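Local coordinates for putative gdp-fucose protein o-fucosyltransferase 1 (Caenorhabditis elegans, PDB 3ZY6) that belongs to the protein O-fucosyltransferase family of the GT-B clan and holds guanosine-5'-diphosphate-beta-L-fucopyranose in this model, at residues R94-W99 with P112-K117; G21-Q26 with P44-F49; C14-R19 with N120-Y125. One frame throughout, in Å; residues are numbered along the deposited sequence.

How the interactions relate
All three contacts belong to the half of the GT-B fold built round the parallel sheet that contains strand 10-13. Interaction 3 joins the loop after that strand to helix 122-128 and closes a long loop of chain, within which interaction 2 comes first and interaction 1 follows. Interactions 2 and 3 lie side by side, their centres 8 Å apart, and both reach the GFB molecule of chain C. Interaction 1 is farther out, with its centre 14 Å from that of interaction 3 and 20 Å from that of interaction 2, and Pro-112 approaches the GFB of chain B. All three thus lie close to the second subunit, whose Pro-112 packs on Asn-22 of interaction 2.

Interaction 1 of 3, residues R94-W99 with P112-K117. With GFB (guanosine-5'-diphosphate-beta-L-fucopyranose), chain B.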
loop_
_atom_site.group_PDB
_atom_site.type_symbol
_atom_site.label_atom_id
_atom_site.label_comp_id
_atom_site.label_asym_id
_atom_site.label_seq_id
_atom_site.Cartn_x
_atom_site.Cartn_y
_atom_site.Cartn_z
ATOM N N ARG A 94 -7.926 -14.343 13.943
ATOM C CA ARG A 94 -8.275 -13.486 12.833
ATOM C C ARG A 94 -7.204 -12.416 12.672
ATOM O O ARG A 94 -7.260 -11.345 13.287
ATOM C CB ARG A 94 -9.685 -12.932 13.027
ATOM C CG ARG A 94 -10.645 -14.101 13.216
ATOM C CD ARG A 94 -12.106 -13.743 13.200
ATOM N NE ARG A 94 -12.882 -14.975 13.369
ATOM C CZ ARG A 94 -14.203 -15.020 13.529
ATOM N NH1 ARG A 94 -14.915 -13.894 13.571
ATOM N NH2 ARG A 94 -14.809 -16.199 13.671
ATOM N N LYS A 95 -6.207 -12.769 11.859
ATOM C CA LYS A 95 -5.131 -11.867 11.462
ATOM C C LYS A 95 -5.476 -11.214 10.138
ATOM O O LYS A 95 -6.015 -11.868 9.235
ATOM C CB LYS A 95 -3.808 -12.627 11.312
ATOM C CG LYS A 95 -3.395 -13.510 12.510
ATOM C CD LYS A 95 -2.913 -12.680 13.695
ATOM C CE LYS A 95 -2.618 -13.562 14.919
ATOM N NZ LYS A 95 -1.330 -14.301 14.758
ATOM N N ALA A 96 -5.168 -9.926 10.038
ATOM C CA ALA A 96 -5.317 -9.183 8.802
ATOM C C ALA A 96 -4.019 -9.279 8.010
ATOM O O ALA A 96 -2.922 -9.257 8.591
ATOM C CB ALA A 96 -5.644 -7.739 9.106
ATOM N N PHE A 97 -4.130 -9.380 6.690
ATOM C CA PHE A 97 -2.951 -9.474 5.851
ATOM C C PHE A 97 -2.844 -8.228 5.012
ATOM O O PHE A 97 -3.844 -7.761 4.460
ATOM C CB PHE A 97 -2.993 -10.707 4.943
ATOM C CG PHE A 97 -2.730 -11.995 5.661
ATOM C CD1 PHE A 97 -3.567 -12.411 6.693
ATOM C CD2 PHE A 97 -1.644 -12.790 5.311
ATOM C CE1 PHE A 97 -3.321 -13.595 7.368
ATOM C CE2 PHE A 97 -1.389 -13.983 5.977
ATOM C CZ PHE A 97 -2.233 -14.383 7.006
ATOM N N CYS A 98 -1.630 -7.685 4.934
ATOM C CA CYS A 98 -1.355 -6.541 4.073
ATOM C C CYS A 98 0.109 -6.521 3.616
ATOM O O CYS A 98 0.924 -7.349 4.048
ATOM C CB CYS A 98 -1.777 -5.226 4.739
ATOM S SG CYS A 98 -0.908 -4.791 6.265
ATOM N N TRP A 99 0.424 -5.600 2.717
ATOM C CA TRP A 99 1.742 -5.532 2.108
ATOM C C TRP A 99 2.822 -5.198 3.137
ATOM O O TRP A 99 3.841 -5.889 3.230
ATOM C CB TRP A 99 1.734 -4.496 0.983
ATOM C CG TRP A 99 2.638 -4.853 -0.154
ATOM C CD1 TRP A 99 2.322 -5.625 -1.240
ATOM C CD2 TRP A 99 4.009 -4.463 -0.322
ATOM N NE1 TRP A 99 3.413 -5.740 -2.074
ATOM C CE2 TRP A 99 4.461 -5.034 -1.537
ATOM C CE3 TRP A 99 4.902 -3.685 0.437
ATOM C CZ2 TRP A 99 5.769 -4.853 -2.015
ATOM C CZ3 TRP A 99 6.203 -3.502 -0.040
ATOM C CH2 TRP A 99 6.621 -4.085 -1.257
ATOM N N PRO A 112 1.681 1.264 13.739
ATOM C CA PRO A 112 1.801 0.805 12.347
ATOM C C PRO A 112 1.321 -0.636 12.153
ATOM O O PRO A 112 1.838 -1.563 12.798
ATOM C CB PRO A 112 3.304 0.916 12.057
ATOM C CG PRO A 112 3.814 1.921 13.040
ATOM C CD PRO A 112 2.969 1.747 14.271
ATOM N N GLY A 113 0.332 -0.805 11.275
ATOM C CA GLY A 113 -0.235 -2.108 10.961
ATOM C C GLY A 113 -0.980 -2.059 9.644
ATOM O O GLY A 113 -0.661 -1.245 8.773
ATOM N N CYS A 114 -1.979 -2.929 9.502
ATOM C CA CYS A 114 -2.809 -2.977 8.296
ATOM C C CYS A 114 -3.990 -2.014 8.341
ATOM O O CYS A 114 -4.432 -1.549 7.294
ATOM C CB CYS A 114 -3.317 -4.395 8.042
ATOM S SG CYS A 114 -2.003 -5.612 7.767
ATOM N N HIS A 115 -4.500 -1.741 9.544
ATOM C CA HIS A 115 -5.723 -0.925 9.756
ATOM C C HIS A 115 -6.894 -1.269 8.822
ATOM O O HIS A 115 -7.339 -0.456 8.016
ATOM C CB HIS A 115 -5.393 0.566 9.721
ATOM C CG HIS A 115 -4.316 0.948 10.684
ATOM N ND1 HIS A 115 -4.541 1.062 12.039
ATOM C CD2 HIS A 115 -2.996 1.193 10.496
ATOM C CE1 HIS A 115 -3.409 1.378 12.644
ATOM N NE2 HIS A 115 -2.457 1.464 11.730
ATOM N N SER A 116 -7.397 -2.489 8.980
ATOM C CA SER A 116 -8.294 -3.119 8.005
ATOM C C SER A 116 -9.730 -2.624 8.015
ATOM O O SER A 116 -10.443 -2.762 7.014
ATOM C CB SER A 116 -8.284 -4.637 8.201
ATOM O OG SER A 116 -7.065 -5.180 7.719
ATOM N N LYS A 117 -10.151 -2.081 9.151
ATOM C CA LYS A 117 -11.513 -1.621 9.336
ATOM C C LYS A 117 -11.596 -0.098 9.445
ATOM O O LYS A 117 -12.650 0.459 9.786
ATOM C CB LYS A 117 -12.121 -2.253 10.583
ATOM C CG LYS A 117 -12.527 -3.712 10.429
ATOM C CD LYS A 117 -13.881 -3.896 11.105
ATOM C CE LYS A 117 -13.828 -4.925 12.165
ATOM N NZ LYS A 117 -15.181 -5.169 12.737
HETATM O O1P GFB B . 11.807 6.591 17.590
HETATM P P GFB B . 10.685 5.614 17.373
HETATM O O3P GFB B . 10.154 5.425 15.955
HETATM O O2P GFB B . 11.217 4.239 18.026
HETATM O "O5'" GFB B . 9.466 6.067 18.333
HETATM P P1 GFB B . 10.390 2.951 18.531
HETATM C "C5'" GFB B . 9.762 6.310 19.703
HETATM C "C4'" GFB B . 9.783 7.815 19.937
HETATM O "O4'" GFB B . 9.503 8.038 21.306
HETATM C "C3'" GFB B . 11.154 8.438 19.708
HETATM C "C1'" GFB B . 10.455 8.927 21.891
HETATM O "O3'" GFB B . 11.340 8.894 18.364
HETATM C "C2'" GFB B . 11.133 9.582 20.694
HETATM O "O2'" GFB B . 10.326 10.653 20.191
HETATM N N9 GFB B . 11.537 8.217 22.626
HETATM C C8 GFB B . 11.818 6.894 22.675
HETATM C C4 GFB B . 12.456 8.866 23.325
HETATM N N7 GFB B . 12.907 6.700 23.440
HETATM C C5 GFB B . 13.335 7.924 23.834
HETATM C C6 GFB B . 14.385 8.389 24.612
HETATM O O6 GFB B . 15.194 7.581 25.112
HETATM N N1 GFB B . 14.505 9.720 24.859
HETATM C C2 GFB B . 13.648 10.612 24.330
HETATM N N2 GFB B . 13.790 11.940 24.555
HETATM N N3 GFB B . 12.624 10.192 23.572
HETATM C C1 GFB B . 7.814 2.797 17.832
HETATM C C2A GFB B . 7.144 3.770 16.875
HETATM O O1 GFB B . 8.868 3.500 18.498
HETATM O O5 GFB B . 6.838 2.359 18.796
HETATM C C3 GFB B . 5.980 3.083 16.152
HETATM O O2 GFB B . 8.035 4.439 15.976
HETATM C C4A GFB B . 4.952 2.797 17.247
HETATM O O3 GFB B . 5.445 3.954 15.128
HETATM C C5A GFB B . 5.547 1.896 18.327
HETATM O O4 GFB B . 4.552 4.041 17.854
HETATM C C6A GFB B . 4.576 1.783 19.508
HETATM O O1X GFB B . 10.571 1.867 17.490
HETATM O O2X GFB B . 10.829 2.765 19.958
HETATM O O HOH W 1 -5.780 -5.995 5.431
#
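Cys-98 and Cys-114 are joined covalently, SG to SG at 2.0 Å, and this disulfide is the main tie between strand 95-98 and the loop 112-117. Its C-S-S-C torsion of -83° is close to the relaxed value near a right angle, so the bridge shows no sign of strain. At Cys-98 the sulfur lies between the backbone N and the carbonyl carbon (chi1 63°), a rotamer that carries it off the strand to meet SG of Cys-114. The bridge closes a loop that is partly unmodelled, with no helix or strand in its modelled residues.

Packing continues along the same side of the strand. CB of Ala-96 sits 4.2 Å from CB of Cys-114 and presses snugly on the hydroxyl of Ser-116, with OG only 3.2 Å from that methyl carbon.

Polar contact between the segments runs through one water. It donates to Phe-97 O at 2.8 Å and lies 2.7 Å from Ser-116 OG, bridging a strand carbonyl to the loop.

At the start of the 112-117 segment, CG of Pro-112 approaches O3 of the GFB of chain B at 3.3 Å, a ligand held by the second subunit. Strand 95-98 itself pairs in parallel with strand 135-138, whose Tyr-138 packs on both cysteines, while the Phe-97 ring meets Phe-161 edge-to-face.

Interaction 2 of 3, residues G21-Q26 with P44-F49. With GFB (guanosine-5'-diphosphate-beta-L-fucopyranose), chain C.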
loop_
_atom_site.group_PDB
_atom_site.type_symbol
_atom_site.label_atom_id
_atom_site.label_comp_id
_atom_site.label_asym_id
_atom_site.label_seq_id
_atom_site.Cartn_x
_atom_site.Cartn_y
_atom_site.Cartn_z
ATOM N N GLY A 21 -17.566 -2.160 -11.197
ATOM C CA GLY A 21 -16.539 -2.414 -12.210
ATOM C C GLY A 21 -15.161 -2.641 -11.598
ATOM O O GLY A 21 -14.445 -3.567 -11.999
ATOM N N ASN A 22 -14.778 -1.796 -10.638
ATOM C CA ASN A 22 -13.466 -1.962 -9.954
ATOM C C ASN A 22 -13.462 -3.259 -9.138
ATOM O O ASN A 22 -12.487 -3.998 -9.142
ATOM C CB ASN A 22 -13.159 -0.795 -8.991
ATOM C CG ASN A 22 -12.771 0.500 -9.702
ATOM O OD1 ASN A 22 -12.146 1.392 -9.088
ATOM N ND2 ASN A 22 -13.119 0.617 -10.993
ATOM N N GLN A 23 -14.558 -3.525 -8.427
ATOM C CA GLN A 23 -14.629 -4.745 -7.617
ATOM C C GLN A 23 -14.461 -6.018 -8.467
ATOM O O GLN A 23 -13.699 -6.897 -8.098
ATOM C CB GLN A 23 -15.932 -4.793 -6.819
ATOM C CG GLN A 23 -16.106 -3.642 -5.865
ATOM C CD GLN A 23 -17.519 -3.505 -5.388
ATOM O OE1 GLN A 23 -18.224 -4.507 -5.203
ATOM N NE2 GLN A 23 -17.961 -2.262 -5.183
ATOM N N VAL A 24 -15.141 -6.102 -9.613
ATOM C CA VAL A 24 -15.085 -7.301 -10.447
ATOM C C VAL A 24 -13.702 -7.381 -11.054
ATOM O O VAL A 24 -13.140 -8.449 -11.189
ATOM C CB VAL A 24 -16.150 -7.270 -11.588
ATOM C CG1 VAL A 24 -15.871 -8.382 -12.638
ATOM C CG2 VAL A 24 -17.576 -7.423 -10.979
ATOM N N ASP A 25 -13.185 -6.225 -11.458
ATOM C CA ASP A 25 -11.821 -6.147 -12.065
ATOM C C ASP A 25 -10.755 -6.737 -11.121
ATOM O O ASP A 25 -9.954 -7.552 -11.541
ATOM C CB ASP A 25 -11.499 -4.695 -12.392
ATOM C CG ASP A 25 -10.500 -4.537 -13.553
ATOM O OD1 ASP A 25 -10.653 -5.179 -14.612
ATOM O OD2 ASP A 25 -9.583 -3.711 -13.407
ATOM N N GLN A 26 -10.791 -6.376 -9.834
ATOM C CA GLN A 26 -9.867 -7.002 -8.863
ATOM C C GLN A 26 -10.218 -8.464 -8.561
ATOM O O GLN A 26 -9.346 -9.283 -8.343
ATOM C CB GLN A 26 -9.775 -6.185 -7.571
ATOM C CG GLN A 26 -9.134 -4.793 -7.778
ATOM C CD GLN A 26 -8.660 -4.184 -6.464
ATOM O OE1 GLN A 26 -9.458 -3.625 -5.716
ATOM N NE2 GLN A 26 -7.359 -4.313 -6.170
ATOM N N PRO A 44 -16.657 -13.014 -2.427
ATOM C CA PRO A 44 -16.863 -11.737 -1.758
ATOM C C PRO A 44 -18.311 -11.258 -1.764
ATOM O O PRO A 44 -19.088 -11.649 -2.649
ATOM C CB PRO A 44 -16.006 -10.774 -2.580
ATOM C CG PRO A 44 -15.913 -11.377 -3.912
ATOM C CD PRO A 44 -15.910 -12.869 -3.686
ATOM N N ASN A 45 -18.684 -10.436 -0.781
ATOM C CA ASN A 45 -19.877 -9.597 -0.958
ATOM C C ASN A 45 -19.449 -8.425 -1.780
ATOM O O ASN A 45 -18.381 -7.842 -1.523
ATOM C CB ASN A 45 -20.464 -9.045 0.343
ATOM C CG ASN A 45 -21.030 -10.132 1.240
ATOM O OD1 ASN A 45 -21.499 -11.171 0.764
ATOM N ND2 ASN A 45 -20.949 -9.910 2.554
ATOM N N PHE A 46 -20.253 -8.086 -2.773
ATOM C CA PHE A 46 -19.988 -6.905 -3.555
ATOM C C PHE A 46 -20.599 -5.746 -2.806
ATOM O O PHE A 46 -21.342 -5.944 -1.839
ATOM C CB PHE A 46 -20.524 -7.044 -4.989
ATOM C CG PHE A 46 -19.779 -8.071 -5.800
ATOM C CD1 PHE A 46 -18.499 -7.791 -6.298
ATOM C CD2 PHE A 46 -20.334 -9.328 -6.026
ATOM C CE1 PHE A 46 -17.801 -8.745 -7.040
ATOM C CE2 PHE A 46 -19.628 -10.290 -6.769
ATOM C CZ PHE A 46 -18.377 -9.992 -7.274
ATOM N N ILE A 47 -20.249 -4.539 -3.209
ATOM C CA ILE A 47 -20.563 -3.364 -2.412
ATOM C C ILE A 47 -21.278 -2.326 -3.271
ATOM O O ILE A 47 -20.845 -2.047 -4.368
ATOM C CB ILE A 47 -19.278 -2.761 -1.809
ATOM C CG1 ILE A 47 -18.482 -3.829 -1.025
ATOM C CG2 ILE A 47 -19.617 -1.595 -0.917
ATOM C CD1 ILE A 47 -17.170 -3.295 -0.380
ATOM N N GLU A 48 -22.365 -1.758 -2.749
ATOM C CA GLU A 48 -23.131 -0.734 -3.440
ATOM C C GLU A 48 -23.094 0.541 -2.629
ATOM O O GLU A 48 -23.262 0.504 -1.404
ATOM C CB GLU A 48 -24.585 -1.163 -3.627
ATOM C CG GLU A 48 -24.759 -2.222 -4.669
ATOM C CD GLU A 48 -26.210 -2.573 -4.936
ATOM O OE1 GLU A 48 -27.141 -2.040 -4.274
ATOM O OE2 GLU A 48 -26.425 -3.381 -5.839
ATOM N N PHE A 49 -22.868 1.664 -3.301
ATOM C CA PHE A 49 -22.696 2.928 -2.587
ATOM C C PHE A 49 -23.878 3.888 -2.735
ATOM O O PHE A 49 -23.939 4.904 -2.048
ATOM C CB PHE A 49 -21.384 3.604 -3.008
ATOM C CG PHE A 49 -20.155 2.869 -2.556
ATOM C CD1 PHE A 49 -19.794 2.851 -1.215
ATOM C CD2 PHE A 49 -19.358 2.195 -3.470
ATOM C CE1 PHE A 49 -18.660 2.164 -0.793
ATOM C CE2 PHE A 49 -18.220 1.502 -3.058
ATOM C CZ PHE A 49 -17.866 1.495 -1.713
HETATM O O1P GFB C . -18.669 0.305 -11.984
HETATM P P GFB C . -17.520 1.255 -11.790
HETATM O O3P GFB C . -16.378 0.830 -10.871
HETATM O O2P GFB C . -17.020 1.594 -13.285
HETATM O "O5'" GFB C . -18.137 2.648 -11.249
HETATM P P1 GFB C . -16.152 2.840 -13.824
HETATM C "C5'" GFB C . -19.231 3.206 -11.968
HETATM C "C4'" GFB C . -20.509 2.964 -11.175
HETATM O "O4'" GFB C . -21.441 3.960 -11.554
HETATM C "C3'" GFB C . -21.183 1.641 -11.515
HETATM C "C1'" GFB C . -22.706 3.385 -11.883
HETATM O "O3'" GFB C . -20.753 0.566 -10.675
HETATM C "C2'" GFB C . -22.639 1.981 -11.296
HETATM O "O2'" GFB C . -22.931 2.015 -9.893
HETATM N N9 GFB C . -22.895 3.198 -13.348
HETATM C C8 GFB C . -22.002 3.342 -14.355
HETATM C C4 GFB C . -24.041 2.777 -13.861
HETATM N N7 GFB C . -22.600 3.041 -15.522
HETATM C C5 GFB C . -23.867 2.661 -15.230
HETATM C C6 GFB C . -24.957 2.235 -15.976
HETATM O O6 GFB C . -24.859 2.133 -17.216
HETATM N N1 GFB C . -26.137 1.970 -15.357
HETATM C C2 GFB C . -26.267 2.070 -14.021
HETATM N N2 GFB C . -27.437 1.775 -13.407
HETATM N N3 GFB C . -25.230 2.477 -13.274
HETATM C C1 GFB C . -14.959 4.383 -11.996
HETATM C C2A GFB C . -14.935 4.060 -10.510
HETATM O O1 GFB C . -16.159 3.828 -12.542
HETATM O O5 GFB C . -14.971 5.815 -12.152
HETATM C C3 GFB C . -13.684 4.660 -9.858
HETATM O O2 GFB C . -15.115 2.676 -10.193
HETATM C C4A GFB C . -13.877 6.173 -9.956
HETATM O O3 GFB C . -13.578 4.219 -8.484
HETATM C C5A GFB C . -14.010 6.610 -11.413
HETATM O O4 GFB C . -15.080 6.541 -9.253
HETATM C C6A GFB C . -14.401 8.091 -11.482
HETATM O O1X GFB C . -14.749 2.332 -14.077
HETATM O O2X GFB C . -16.994 3.431 -14.921
#
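Gln-23 grips the backbone of Ile-47 with both ends of its side-chain amide. Ile-47 N donates to Gln-23 OE1 at 2.8 Å with an N-H...O angle of 154°, and Gln-23 NE2 donates to Ile-47 O at 3.0 Å along a nearly straight 172°. The second acceptor lies almost in the plane of the Gln-23 amide, only 3° out of it, while in both bonds the donor is moderately tilted from the plane of the carbonyl it approaches. The chain of Gln-23 is extended beyond CG, which carries the amide from the helix across to the strand. Two bonds to the N-H and C=O of one residue, on successive peptide units, fix the rotation of the amide, and NE2 makes a further hydrogen bond to Gly-18 O.

On the neighbouring helical residues, the backbone nitrogens serve the ligand. Gly-21 N donates to O1P of the GFB of chain C at 2.8 Å and Asn-22 N to O3P of the same phosphate. The partial positive charge of the helix start would be expected to favour that phosphate. Asn-22 OD1 accepts from the sugar hydroxyl O3 of GFB at 3.2 Å.

Outside this polar core, packing is light. OE1 of Gln-23 comes to the edge of the Phe-46 ring, as does CB of Gln-23, and Val-24 CG2 reaches Phe-46 CE1 at 4.2 Å. One face of the Phe-49 ring lies against CG2 of Ile-47.

Helix 21-26 and strand 46-48 run nearly antiparallel, their short axes 8.9 Å apart. Phe-46 and Glu-48 bond through their backbones to strand 55-57, whereas Ile-47 between them turns its peptide groups to helix 20-37; Tyr-125 of helix 122-128 packs against the Ile-47 side chain.

Interaction 3 of 3, residues C14-R19 with N120-Y125; sequences CPCMGR and NPFGPY. With GFB (guanosine-5'-diphosphate-beta-L-fucopyranose), chain C.
A Cys-Pro-Cys turn, locked by a disulfide between Cys-14 and Cys-16, nests against the first turn of helix 122-128 through sulfur-aromatic contacts with Tyr-125 and Phe-122. Pro-15 is the centre of an inverse gamma turn, a tight bend consistent with so close a pairing. The turn belongs to the loop that follows strand 10-13 and leads to the ligand site of this GT-B protein.

Cys-14 places both its side-chain atoms over a face of Tyr-125: SG is 3.6 Å from the ring centroid, and CB makes a CH-pi contact from 3.7 Å. Tyr-125 chi1 is -179°, which points CG away from its backbone N and brings one ring face against Cys-14. Pro-15 CD approaches the same ring near CE2, at 3.5 Å, and the two side chains cross at about a right angle. Cys-16 SG lies 4.1 Å from the Phe-122 ring centroid, oblique to the ring, and CB reaches CE1 at 3.4 Å.

The loop goes on to Arg-19, whose guanidinium lies with one face over C5' of the GFB of chain C while NH2 donates from its edge to O4 at 3.1 Å. OE1 of Gln-103 of the second subunit accepts a hydrogen bond from Gly-18 N. Pro-121, which follows a cis peptide bond, sets its CD 3.6 Å from the carbonyl oxygen of Cys-16, a buried atom that has no hydrogen-bonding partner in the model.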
loop_
_atom_site.group_PDB
_atom_site.type_symbol
_atom_site.label_atom_id
_atom_site.label_comp_id
_atom_site.label_asym_id
_atom_site.label_seq_id
_atom_site.Cartn_x
_atom_site.Cartn_y
_atom_site.Cartn_z
ATOM N N CYS A 14 -11.953 -8.232 1.068
ATOM C CA CYS A 14 -12.894 -7.174 0.727
ATOM C C CYS A 14 -12.551 -6.596 -0.651
ATOM O O CYS A 14 -11.388 -6.221 -0.888
ATOM C CB CYS A 14 -12.849 -6.048 1.770
ATOM S SG CYS A 14 -14.013 -4.692 1.357
ATOM N N PRO A 15 -13.552 -6.515 -1.559
ATOM C CA PRO A 15 -13.343 -5.765 -2.784
ATOM C C PRO A 15 -13.535 -4.289 -2.435
ATOM O O PRO A 15 -14.558 -3.671 -2.766
ATOM C CB PRO A 15 -14.435 -6.293 -3.721
ATOM C CG PRO A 15 -15.448 -6.930 -2.857
ATOM C CD PRO A 15 -14.932 -7.024 -1.455
ATOM N N CYS A 16 -12.555 -3.758 -1.715
ATOM C CA CYS A 16 -12.736 -2.519 -0.964
ATOM C C CYS A 16 -12.331 -1.264 -1.730
ATOM O O CYS A 16 -12.252 -0.162 -1.146
ATOM C CB CYS A 16 -11.964 -2.610 0.363
ATOM S SG CYS A 16 -13.019 -2.992 1.801
ATOM N N MET A 17 -12.066 -1.433 -3.022
ATOM C CA MET A 17 -11.752 -0.305 -3.888
ATOM C C MET A 17 -12.757 -0.141 -5.016
ATOM O O MET A 17 -12.927 -1.039 -5.859
ATOM C CB MET A 17 -10.350 -0.443 -4.469
ATOM C CG MET A 17 -10.086 0.499 -5.642
ATOM S SD MET A 17 -8.355 0.922 -5.666
ATOM C CE MET A 17 -7.647 -0.644 -6.171
ATOM N N GLY A 18 -13.402 1.019 -5.028
ATOM C CA GLY A 18 -14.204 1.445 -6.167
ATOM C C GLY A 18 -15.588 0.811 -6.227
ATOM O O GLY A 18 -15.972 0.046 -5.355
ATOM N N ARG A 19 -16.319 1.142 -7.284
ATOM C CA ARG A 19 -17.630 0.593 -7.515
ATOM C C ARG A 19 -17.616 -0.741 -8.254
ATOM O O ARG A 19 -16.542 -1.332 -8.433
ATOM C CB ARG A 19 -18.454 1.658 -8.188
ATOM C CG ARG A 19 -18.865 2.682 -7.120
ATOM C CD ARG A 19 -19.580 3.827 -7.723
ATOM N NE ARG A 19 -18.663 4.737 -8.398
ATOM C CZ ARG A 19 -19.064 5.764 -9.134
ATOM N NH1 ARG A 19 -20.368 5.984 -9.293
ATOM N NH2 ARG A 19 -18.169 6.564 -9.709
ATOM N N ASN A 120 -14.365 3.629 5.185
ATOM C CA ASN A 120 -15.471 3.005 4.455
ATOM C C ASN A 120 -14.979 2.698 3.041
ATOM O O ASN A 120 -14.341 3.562 2.428
ATOM C CB ASN A 120 -16.649 3.983 4.380
ATOM C CG ASN A 120 -18.009 3.278 4.346
ATOM O OD1 ASN A 120 -18.379 2.644 3.357
ATOM N ND2 ASN A 120 -18.758 3.404 5.435
ATOM N N PRO A 121 -15.283 1.496 2.502
ATOM C CA PRO A 121 -16.206 0.472 3.017
ATOM C C PRO A 121 -15.540 -0.566 3.933
ATOM O O PRO A 121 -16.175 -1.566 4.300
ATOM C CB PRO A 121 -16.700 -0.197 1.737
ATOM C CG PRO A 121 -15.494 -0.119 0.807
ATOM C CD PRO A 121 -14.651 1.058 1.243
ATOM N N PHE A 122 -14.279 -0.299 4.293
ATOM C CA PHE A 122 -13.430 -1.222 5.049
ATOM C C PHE A 122 -14.115 -1.705 6.335
ATOM O O PHE A 122 -14.308 -2.908 6.531
ATOM C CB PHE A 122 -12.065 -0.563 5.337
ATOM C CG PHE A 122 -11.297 -0.192 4.092
ATOM C CD1 PHE A 122 -10.546 -1.140 3.417
ATOM C CD2 PHE A 122 -11.328 1.115 3.601
ATOM C CE1 PHE A 122 -9.831 -0.810 2.256
ATOM C CE2 PHE A 122 -10.614 1.467 2.445
ATOM C CZ PHE A 122 -9.861 0.504 1.770
ATOM N N GLY A 123 -14.508 -0.767 7.192
ATOM C CA GLY A 123 -15.252 -1.106 8.407
ATOM C C GLY A 123 -16.563 -1.852 8.159
ATOM O O GLY A 123 -16.733 -2.983 8.628
ATOM N N PRO A 124 -17.505 -1.232 7.425
ATOM C CA PRO A 124 -18.826 -1.861 7.286
ATOM C C PRO A 124 -18.805 -3.251 6.642
ATOM O O PRO A 124 -19.703 -4.054 6.924
ATOM C CB PRO A 124 -19.611 -0.854 6.428
ATOM C CG PRO A 124 -18.968 0.468 6.741
ATOM C CD PRO A 124 -17.502 0.151 6.902
ATOM N N TYR A 125 -17.772 -3.536 5.836
ATOM C CA TYR A 125 -17.650 -4.810 5.113
ATOM C C TYR A 125 -17.380 -5.945 6.092
ATOM O O TYR A 125 -18.106 -6.944 6.119
ATOM C CB TYR A 125 -16.549 -4.756 4.032
ATOM C CG TYR A 125 -16.406 -6.044 3.229
ATOM C CD1 TYR A 125 -15.583 -7.092 3.673
ATOM C CD2 TYR A 125 -17.125 -6.236 2.041
ATOM C CE1 TYR A 125 -15.478 -8.284 2.936
ATOM C CE2 TYR A 125 -17.021 -7.423 1.312
ATOM C CZ TYR A 125 -16.202 -8.434 1.759
ATOM O OH TYR A 125 -16.078 -9.596 1.026
HETATM O O1P GFB C . -18.669 0.305 -11.984
HETATM P P GFB C . -17.520 1.255 -11.790
HETATM O O3P GFB C . -16.378 0.830 -10.871
HETATM O O2P GFB C . -17.020 1.594 -13.285
HETATM O "O5'" GFB C . -18.137 2.648 -11.249
HETATM P P1 GFB C . -16.152 2.840 -13.824
HETATM C "C5'" GFB C . -19.231 3.206 -11.968
HETATM C "C4'" GFB C . -20.509 2.964 -11.175
HETATM O "O4'" GFB C . -21.441 3.960 -11.554
HETATM C "C3'" GFB C . -21.183 1.641 -11.515
HETATM C "C1'" GFB C . -22.706 3.385 -11.883
HETATM O "O3'" GFB C . -20.753 0.566 -10.675
HETATM C "C2'" GFB C . -22.639 1.981 -11.296
HETATM O "O2'" GFB C . -22.931 2.015 -9.893
HETATM N N9 GFB C . -22.895 3.198 -13.348
HETATM C C8 GFB C . -22.002 3.342 -14.355
HETATM C C4 GFB C . -24.041 2.777 -13.861
HETATM N N7 GFB C . -22.600 3.041 -15.522
HETATM C C5 GFB C . -23.867 2.661 -15.230
HETATM C C6 GFB C . -24.957 2.235 -15.976
HETATM O O6 GFB C . -24.859 2.133 -17.216
HETATM N N1 GFB C . -26.137 1.970 -15.357
HETATM C C2 GFB C . -26.267 2.070 -14.021
HETATM N N2 GFB C . -27.437 1.775 -13.407
HETATM N N3 GFB C . -25.230 2.477 -13.274
HETATM C C1 GFB C . -14.959 4.383 -11.996
HETATM C C2A GFB C . -14.935 4.060 -10.510
HETATM O O1 GFB C . -16.159 3.828 -12.542
HETATM O O5 GFB C . -14.971 5.815 -12.152
HETATM C C3 GFB C . -13.684 4.660 -9.858
HETATM O O2 GFB C . -15.115 2.676 -10.193
HETATM C C4A GFB C . -13.877 6.173 -9.956
HETATM O O3 GFB C . -13.578 4.219 -8.484
HETATM C C5A GFB C . -14.010 6.610 -11.413
HETATM O O4 GFB C . -15.080 6.541 -9.253
HETATM C C6A GFB C . -14.401 8.091 -11.482
HETATM O O1X GFB C . -14.749 2.332 -14.077
HETATM O O2X GFB C . -16.994 3.431 -14.921
#